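Local coordinates for protein transcriptional repressor (Vibrio fischeri, PDB 3KV1) that probably represses transcription in response to a sugar ligand, as a member of the SorC family of DNA-binding regulators, at residues A[24-30]-A[248-254]; A[62-68]-A[97-103]. One frame throughout, in Å; residues are numbered along the deposited sequence. Where two conformers were deposited one is given.

Contact 1. Residues A[24-30]-A[248-254]; sequences RALISLD and VLATSVS
Ile27 and Thr251 lie side by side on one face of a parallel strand pair, pointing the same way, and Ile27 CD1 lies 3.5 Å from Thr251 CG2. The other branch of Ile27, CG2, is set anti to the backbone N (chi1 -61° for CG1) and runs toward the end of the pair, where it meets Val253 CG2 at 3.7 Å with the two side chains nearly at right angles. Leu29 reaches the same valine methyl from the loop beyond the strand. On the reverse face Leu26 CD1 slants across Val248 CG1 at 3.8 Å, while Leu26 CB rests on the methyl of Ala250. Backbone hydrogen bonds run from Leu249 N to Arg24 O, then through Leu26 and Thr251 to Ser28, and Val253 N closes the series on Ser28 O at 2.9 Å. Just past the strands, Asp30 turns its carboxylate to the start of helix 253-264, which follows strand 248-252. Its OD1 takes Ser254 N at 3.0 Å through the syn lone pair, and its OD2 accepts Ser254 OG at 2.8 Å from above the carboxylate plane, so both oxygens grip one residue in the first turn. Ser252, the N-cap, uses its hydroxyl for Cys255 N. Such parallel pairing within an alpha/beta sheet is consistent with the family's Rossmann-like clan. Helix 10-20 packs over the face of Ala25 and Ile27 through Leu16, helix 34-52 covers that of Val248, Ala250 and Ser252, and strand 223-227 continues the sheet beyond 248-252.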
loop_
_atom_site.group_PDB
_atom_site.type_symbol
_atom_site.label_atom_id
_atom_site.label_comp_id
_atom_site.label_asym_id
_atom_site.label_seq_id
_atom_site.Cartn_x
_atom_site.Cartn_y
_atom_site.Cartn_z
ATOM N N ARG A 24 9.738 25.360 -16.238
ATOM C CA ARG A 24 9.301 24.866 -17.543
ATOM C C ARG A 24 7.800 25.055 -17.661
ATOM O O ARG A 24 7.089 25.121 -16.658
ATOM C CB ARG A 24 9.581 23.354 -17.700
ATOM C CG ARG A 24 11.015 22.946 -17.987
ATOM C CD ARG A 24 11.502 23.428 -19.364
ATOM N NE ARG A 24 10.932 22.700 -20.497
ATOM C CZ ARG A 24 11.346 21.503 -20.912
ATOM N NH1 ARG A 24 12.328 20.869 -20.271
ATOM N NH2 ARG A 24 10.772 20.935 -21.971
ATOM N N ALA A 25 7.329 25.116 -18.901
ATOM C CA ALA A 25 5.919 24.976 -19.203
ATOM C C ALA A 25 5.854 24.013 -20.379
ATOM O O ALA A 25 6.608 24.159 -21.364
ATOM C CB ALA A 25 5.311 26.335 -19.551
ATOM N N LEU A 26 5.039 22.981 -20.233
ATOM C CA LEU A 26 4.885 21.948 -21.259
ATOM C C LEU A 26 3.448 22.114 -21.811
ATOM O O LEU A 26 2.478 21.791 -21.121
ATOM C CB LEU A 26 5.041 20.570 -20.608
ATOM C CG LEU A 26 6.365 20.415 -19.810
ATOM C CD1 LEU A 26 6.430 19.028 -19.176
ATOM C CD2 LEU A 26 7.522 20.596 -20.784
ATOM N N ILE A 27 3.317 22.583 -23.052
ATOM C CA ILE A 27 1.992 22.922 -23.573
ATOM C C ILE A 27 1.581 22.016 -24.725
ATOM O O ILE A 27 2.284 21.900 -25.737
ATOM C CB ILE A 27 1.967 24.401 -24.037
ATOM C CG1 ILE A 27 2.261 25.324 -22.865
ATOM C CG2 ILE A 27 0.628 24.761 -24.701
ATOM C CD1 ILE A 27 1.320 25.134 -21.695
ATOM N N SER A 28 0.429 21.374 -24.567
ATOM C CA SER A 28 -0.083 20.460 -25.584
ATOM C C SER A 28 -1.176 21.150 -26.409
ATOM O O SER A 28 -1.923 22.011 -25.910
ATOM C CB SER A 28 -0.613 19.168 -24.919
ATOM O OG SER A 28 -1.772 19.433 -24.151
ATOM N N LEU A 29 -1.268 20.782 -27.681
ATOM C CA LEU A 29 -2.302 21.348 -28.540
ATOM C C LEU A 29 -3.680 20.946 -28.020
ATOM O O LEU A 29 -3.846 19.888 -27.405
ATOM C CB LEU A 29 -2.125 20.866 -29.977
ATOM C CG LEU A 29 -0.798 21.323 -30.596
ATOM C CD1 LEU A 29 -0.632 20.731 -31.972
ATOM C CD2 LEU A 29 -0.743 22.854 -30.647
ATOM N N ASP A 30 -4.679 21.788 -28.267
ATOM C CA ASP A 30 -6.037 21.468 -27.848
ATOM C C ASP A 30 -6.573 20.198 -28.500
ATOM O O ASP A 30 -6.408 19.984 -29.715
ATOM C CB ASP A 30 -6.988 22.648 -28.152
ATOM C CG ASP A 30 -6.700 23.877 -27.292
ATOM O OD1 ASP A 30 -6.190 23.731 -26.148
ATOM O OD2 ASP A 30 -7.004 25.002 -27.759
ATOM N N VAL A 248 7.005 23.073 -12.771
ATOM C CA VAL A 248 6.757 22.700 -14.154
ATOM C C VAL A 248 5.236 22.600 -14.369
ATOM O O VAL A 248 4.557 21.820 -13.679
ATOM C CB VAL A 248 7.385 21.343 -14.454
ATOM C CG1 VAL A 248 7.041 20.890 -15.868
ATOM C CG2 VAL A 248 8.929 21.367 -14.236
ATOM N N LEU A 249 4.700 23.397 -15.290
ATOM C CA LEU A 249 3.257 23.375 -15.520
ATOM C C LEU A 249 3.019 22.664 -16.834
ATOM O O LEU A 249 3.594 23.044 -17.846
ATOM C CB LEU A 249 2.715 24.799 -15.619
ATOM C CG LEU A 249 1.232 24.907 -15.976
ATOM C CD1 LEU A 249 0.414 24.373 -14.791
ATOM C CD2 LEU A 249 0.861 26.369 -16.307
ATOM N N ALA A 250 2.194 21.625 -16.828
ATOM C CA ALA A 250 1.877 20.932 -18.064
ATOM C C ALA A 250 0.354 21.116 -18.309
ATOM O O ALA A 250 -0.450 20.765 -17.473
ATOM C CB ALA A 250 2.270 19.407 -17.944
ATOM N N THR A 251 -0.021 21.605 -19.474
ATOM C CA THR A 251 -1.417 21.956 -19.691
ATOM C C THR A 251 -1.642 22.179 -21.188
ATOM O O THR A 251 -0.759 21.908 -22.000
ATOM C CB THR A 251 -1.848 23.209 -18.825
ATOM O OG1 THR A 251 -3.277 23.365 -18.836
ATOM C CG2 THR A 251 -1.202 24.522 -19.351
ATOM N N SER A 252 -2.835 22.630 -21.556
ATOM C CA SER A 252 -3.218 22.763 -22.970
ATOM C C SER A 252 -2.990 24.207 -23.478
ATOM O O SER A 252 -2.833 25.117 -22.669
ATOM C CB SER A 252 -4.712 22.474 -23.137
ATOM O OG SER A 252 -5.489 23.511 -22.540
ATOM N N VAL A 253 -3.021 24.411 -24.798
ATOM C CA VAL A 253 -2.926 25.753 -25.355
ATOM C C VAL A 253 -4.021 26.666 -24.777
ATOM O O VAL A 253 -3.754 27.790 -24.333
ATOM C CB VAL A 253 -3.023 25.744 -26.912
ATOM C CG1 VAL A 253 -3.249 27.160 -27.466
ATOM C CG2 VAL A 253 -1.743 25.131 -27.525
ATOM N N SER A 254 -5.265 26.202 -24.792
ATOM C CA SER A 254 -6.355 27.053 -24.259
ATOM C C SER A 254 -6.170 27.423 -22.785
ATOM O O SER A 254 -6.475 28.578 -22.394
ATOM C CB SER A 254 -7.728 26.409 -24.462
ATOM O OG SER A 254 -8.125 26.589 -25.789
#

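Contact 2. Residues A[62-68]-A[97-103]; sequences GQGQNVA and IINADHI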
loop_
_atom_site.group_PDB
_atom_site.type_symbol
_atom_site.label_atom_id
_atom_site.label_comp_id
_atom_site.label_asym_id
_atom_site.label_seq_id
_atom_site.Cartn_x
_atom_site.Cartn_y
_atom_site.Cartn_z
ATOM N N GLY A 62 0.811 12.340 -6.386
ATOM C CA GLY A 62 -0.559 12.570 -5.920
ATOM C C GLY A 62 -1.548 11.658 -6.627
ATOM O O GLY A 62 -1.173 10.679 -7.258
ATOM N N GLN A 63 -2.840 11.952 -6.507
ATOM C CA GLN A 63 -3.819 10.977 -6.964
ATOM C C GLN A 63 -4.582 11.525 -8.155
ATOM O O GLN A 63 -4.405 12.681 -8.543
ATOM C CB GLN A 63 -4.805 10.627 -5.850
ATOM C CG GLN A 63 -5.597 11.791 -5.303
ATOM C CD GLN A 63 -6.646 11.353 -4.280
ATOM O OE1 GLN A 63 -6.544 10.292 -3.647
ATOM N NE2 GLN A 63 -7.650 12.205 -4.084
ATOM N N GLY A 64 -5.455 10.701 -8.711
ATOM C CA GLY A 64 -6.404 11.221 -9.701
ATOM C C GLY A 64 -6.044 11.047 -11.171
ATOM O O GLY A 64 -4.967 10.546 -11.523
ATOM N N GLN A 65 -6.977 11.464 -12.041
ATOM C CA GLN A 65 -6.855 11.167 -13.468
ATOM C C GLN A 65 -5.712 11.858 -14.211
ATOM O O GLN A 65 -5.144 11.268 -15.138
ATOM C CB GLN A 65 -8.183 11.456 -14.164
ATOM C CG GLN A 65 -9.293 10.574 -13.655
ATOM C CD GLN A 65 -10.622 10.924 -14.301
ATOM O OE1 GLN A 65 -11.064 10.254 -15.238
ATOM N NE2 GLN A 65 -11.249 11.997 -13.822
ATOM N N ASN A 66 -5.379 13.099 -13.847
ATOM C CA ASN A 66 -4.283 13.785 -14.553
ATOM C C ASN A 66 -2.981 13.016 -14.313
ATOM O O ASN A 66 -2.235 12.701 -15.241
ATOM C CB ASN A 66 -4.129 15.228 -14.065
ATOM C CG ASN A 66 -5.344 16.101 -14.393
ATOM O OD1 ASN A 66 -5.822 16.093 -15.516
ATOM N ND2 ASN A 66 -5.832 16.869 -13.410
ATOM N N VAL A 67 -2.728 12.678 -13.048
ATOM C CA VAL A 67 -1.496 11.960 -12.688
ATOM C C VAL A 67 -1.483 10.539 -13.273
ATOM O O VAL A 67 -0.464 10.073 -13.813
ATOM C CB VAL A 67 -1.306 11.949 -11.143
ATOM C CG1 VAL A 67 -0.011 11.200 -10.733
ATOM C CG2 VAL A 67 -1.294 13.394 -10.617
ATOM N N ALA A 68 -2.629 9.868 -13.217
ATOM C CA ALA A 68 -2.710 8.481 -13.692
ATOM C C ALA A 68 -2.359 8.410 -15.180
ATOM O O ALA A 68 -1.712 7.449 -15.625
ATOM C CB ALA A 68 -4.104 7.906 -13.454
ATOM N N ILE A 97 -11.963 7.223 -7.962
ATOM C CA ILE A 97 -10.659 7.847 -7.722
ATOM C C ILE A 97 -9.485 6.888 -7.924
ATOM O O ILE A 97 -9.437 5.810 -7.313
ATOM C CB ILE A 97 -10.569 8.437 -6.297
ATOM C CG1 ILE A 97 -10.979 9.911 -6.302
ATOM C CG2 ILE A 97 -9.146 8.328 -5.761
ATOM C CD1 ILE A 97 -9.801 10.873 -6.465
ATOM N N ILE A 98 -8.536 7.273 -8.775
ATOM C CA ILE A 98 -7.337 6.448 -8.970
ATOM C C ILE A 98 -6.305 6.771 -7.867
ATOM O O ILE A 98 -5.831 7.897 -7.746
ATOM C CB ILE A 98 -6.736 6.597 -10.353
ATOM C CG1 ILE A 98 -7.811 6.344 -11.425
ATOM C CG2 ILE A 98 -5.588 5.612 -10.563
ATOM C CD1 ILE A 98 -7.243 6.011 -12.796
ATOM N N ASN A 99 -6.023 5.816 -7.062
ATOM C CA ASN A 99 -5.186 5.897 -5.920
ATOM C C ASN A 99 -3.723 6.291 -6.211
ATOM O O ASN A 99 -3.178 5.745 -7.086
ATOM C CB ASN A 99 -5.185 4.446 -5.573
ATOM C CG ASN A 99 -5.126 4.212 -4.249
ATOM O OD1 ASN A 99 -5.935 3.496 -3.711
ATOM N ND2 ASN A 99 -4.143 4.750 -3.646
ATOM N N ALA A 100 -3.082 7.144 -5.415
ATOM C CA ALA A 100 -1.682 7.437 -5.654
ATOM C C ALA A 100 -0.823 6.170 -5.587
ATOM O O ALA A 100 0.141 6.039 -6.320
ATOM C CB ALA A 100 -1.183 8.456 -4.641
ATOM N N ASP A 101 -1.161 5.262 -4.675
ATOM C CA ASP A 101 -0.416 4.025 -4.526
ATOM C C ASP A 101 -0.438 3.216 -5.834
ATOM O O ASP A 101 0.606 2.720 -6.297
ATOM C CB ASP A 101 -1.035 3.236 -3.366
ATOM C CG ASP A 101 -0.439 1.903 -3.196
ATOM O OD1 ASP A 101 0.811 1.848 -3.283
ATOM O OD2 ASP A 101 -1.217 0.935 -2.962
ATOM N N HIS A 102 -1.622 3.029 -6.416
ATOM C CA HIS A 102 -1.719 2.314 -7.694
ATOM C C HIS A 102 -0.897 3.003 -8.783
ATOM O O HIS A 102 -0.170 2.349 -9.519
ATOM C CB HIS A 102 -3.174 2.218 -8.162
ATOM C CG HIS A 102 -3.984 1.211 -7.414
ATOM N ND1 HIS A 102 -3.965 -0.135 -7.718
ATOM C CD2 HIS A 102 -4.847 1.353 -6.379
ATOM C CE1 HIS A 102 -4.775 -0.779 -6.896
ATOM N NE2 HIS A 102 -5.323 0.101 -6.075
ATOM N N ILE A 103 -0.980 4.328 -8.840
ATOM C CA ILE A 103 -0.194 5.088 -9.804
ATOM C C ILE A 103 1.307 4.866 -9.588
ATOM O O ILE A 103 2.034 4.638 -10.553
ATOM C CB ILE A 103 -0.529 6.578 -9.755
ATOM C CG1 ILE A 103 -2.039 6.765 -10.090
ATOM C CG2 ILE A 103 0.345 7.338 -10.739
ATOM C CD1 ILE A 103 -2.549 8.239 -9.795
HETATM O O HOH W 1 -4.721 8.272 -3.229
#
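Ile103 and Ala68 form the apolar centre, where the starts of two helices come together. Ile103 CD1 lies 4.0 Å from Ala68 CB and also reaches the carbonyl oxygens of Gly62 and Gly64. With CG1 beside the backbone N (chi1 -60°) and the chain extended beyond it, the side chain sends this methyl into the bend 62-64, while its CG2 branch meets Val67 CG1 at 3.9 Å, the two side chains crossing at about a right angle. Ile98 comes to Ala68 from the loop before helix 100-111, its CD1 3.7 Å from Ala68 CB. Farther out, the methyl of Ala100 sits 3.4 Å from Gly62 O, a buried carbonyl oxygen that has no hydrogen-bonding partner in the model. One direct hydrogen bond joins the backbones: Gly64 N donates to Ile98 O at 3.0 Å, nearly straight (168°) and in the carbonyl plane. Gly64, the N-cap of helix 65-72, has a positive phi (97°), a conformation that glycine adopts readily.

At the polar edge, the amide of Gln63 bridges through water: the water donates to Gln63 OE1 at 2.8 Å and accepts from Ala100 N at 3.0 Å, in the first turn of helix 100-111. The NE2 end, near the poorly ordered Ile97, bonds to Tyr123 OH and to a bound glycerol, while Asp101 bonds to Tyr119 of the second subunit. With the water at one end and these two partners at the other, the Gln63 amide is held at both ends, which probably limits its rotation. Glycerol at that amide, although probably from the crystallisation liquor, is consistent with a polar pocket in this putative sugar-binding domain.

Overall arrangement
From the N terminus the chain passes helix 10-20 and enters strand 24-28, the first half of contact 1. After helix 34-52 and strand 58-61 it reaches 62-68, and contact 2 closes a short loop when the chain, having run through strand 83-86, comes back at 97-103. The rest of the sheet and its helices follow before strand 248-252 completes contact 1, so contact 2 is nested within that long loop. Contact 1 joins segments from near the two ends of the chain as neighbouring strands; contact 2 joins the starts of helices 65-72 and 100-111. Their centres are 20 Å apart and their nearest atoms about 7 Å, without touching.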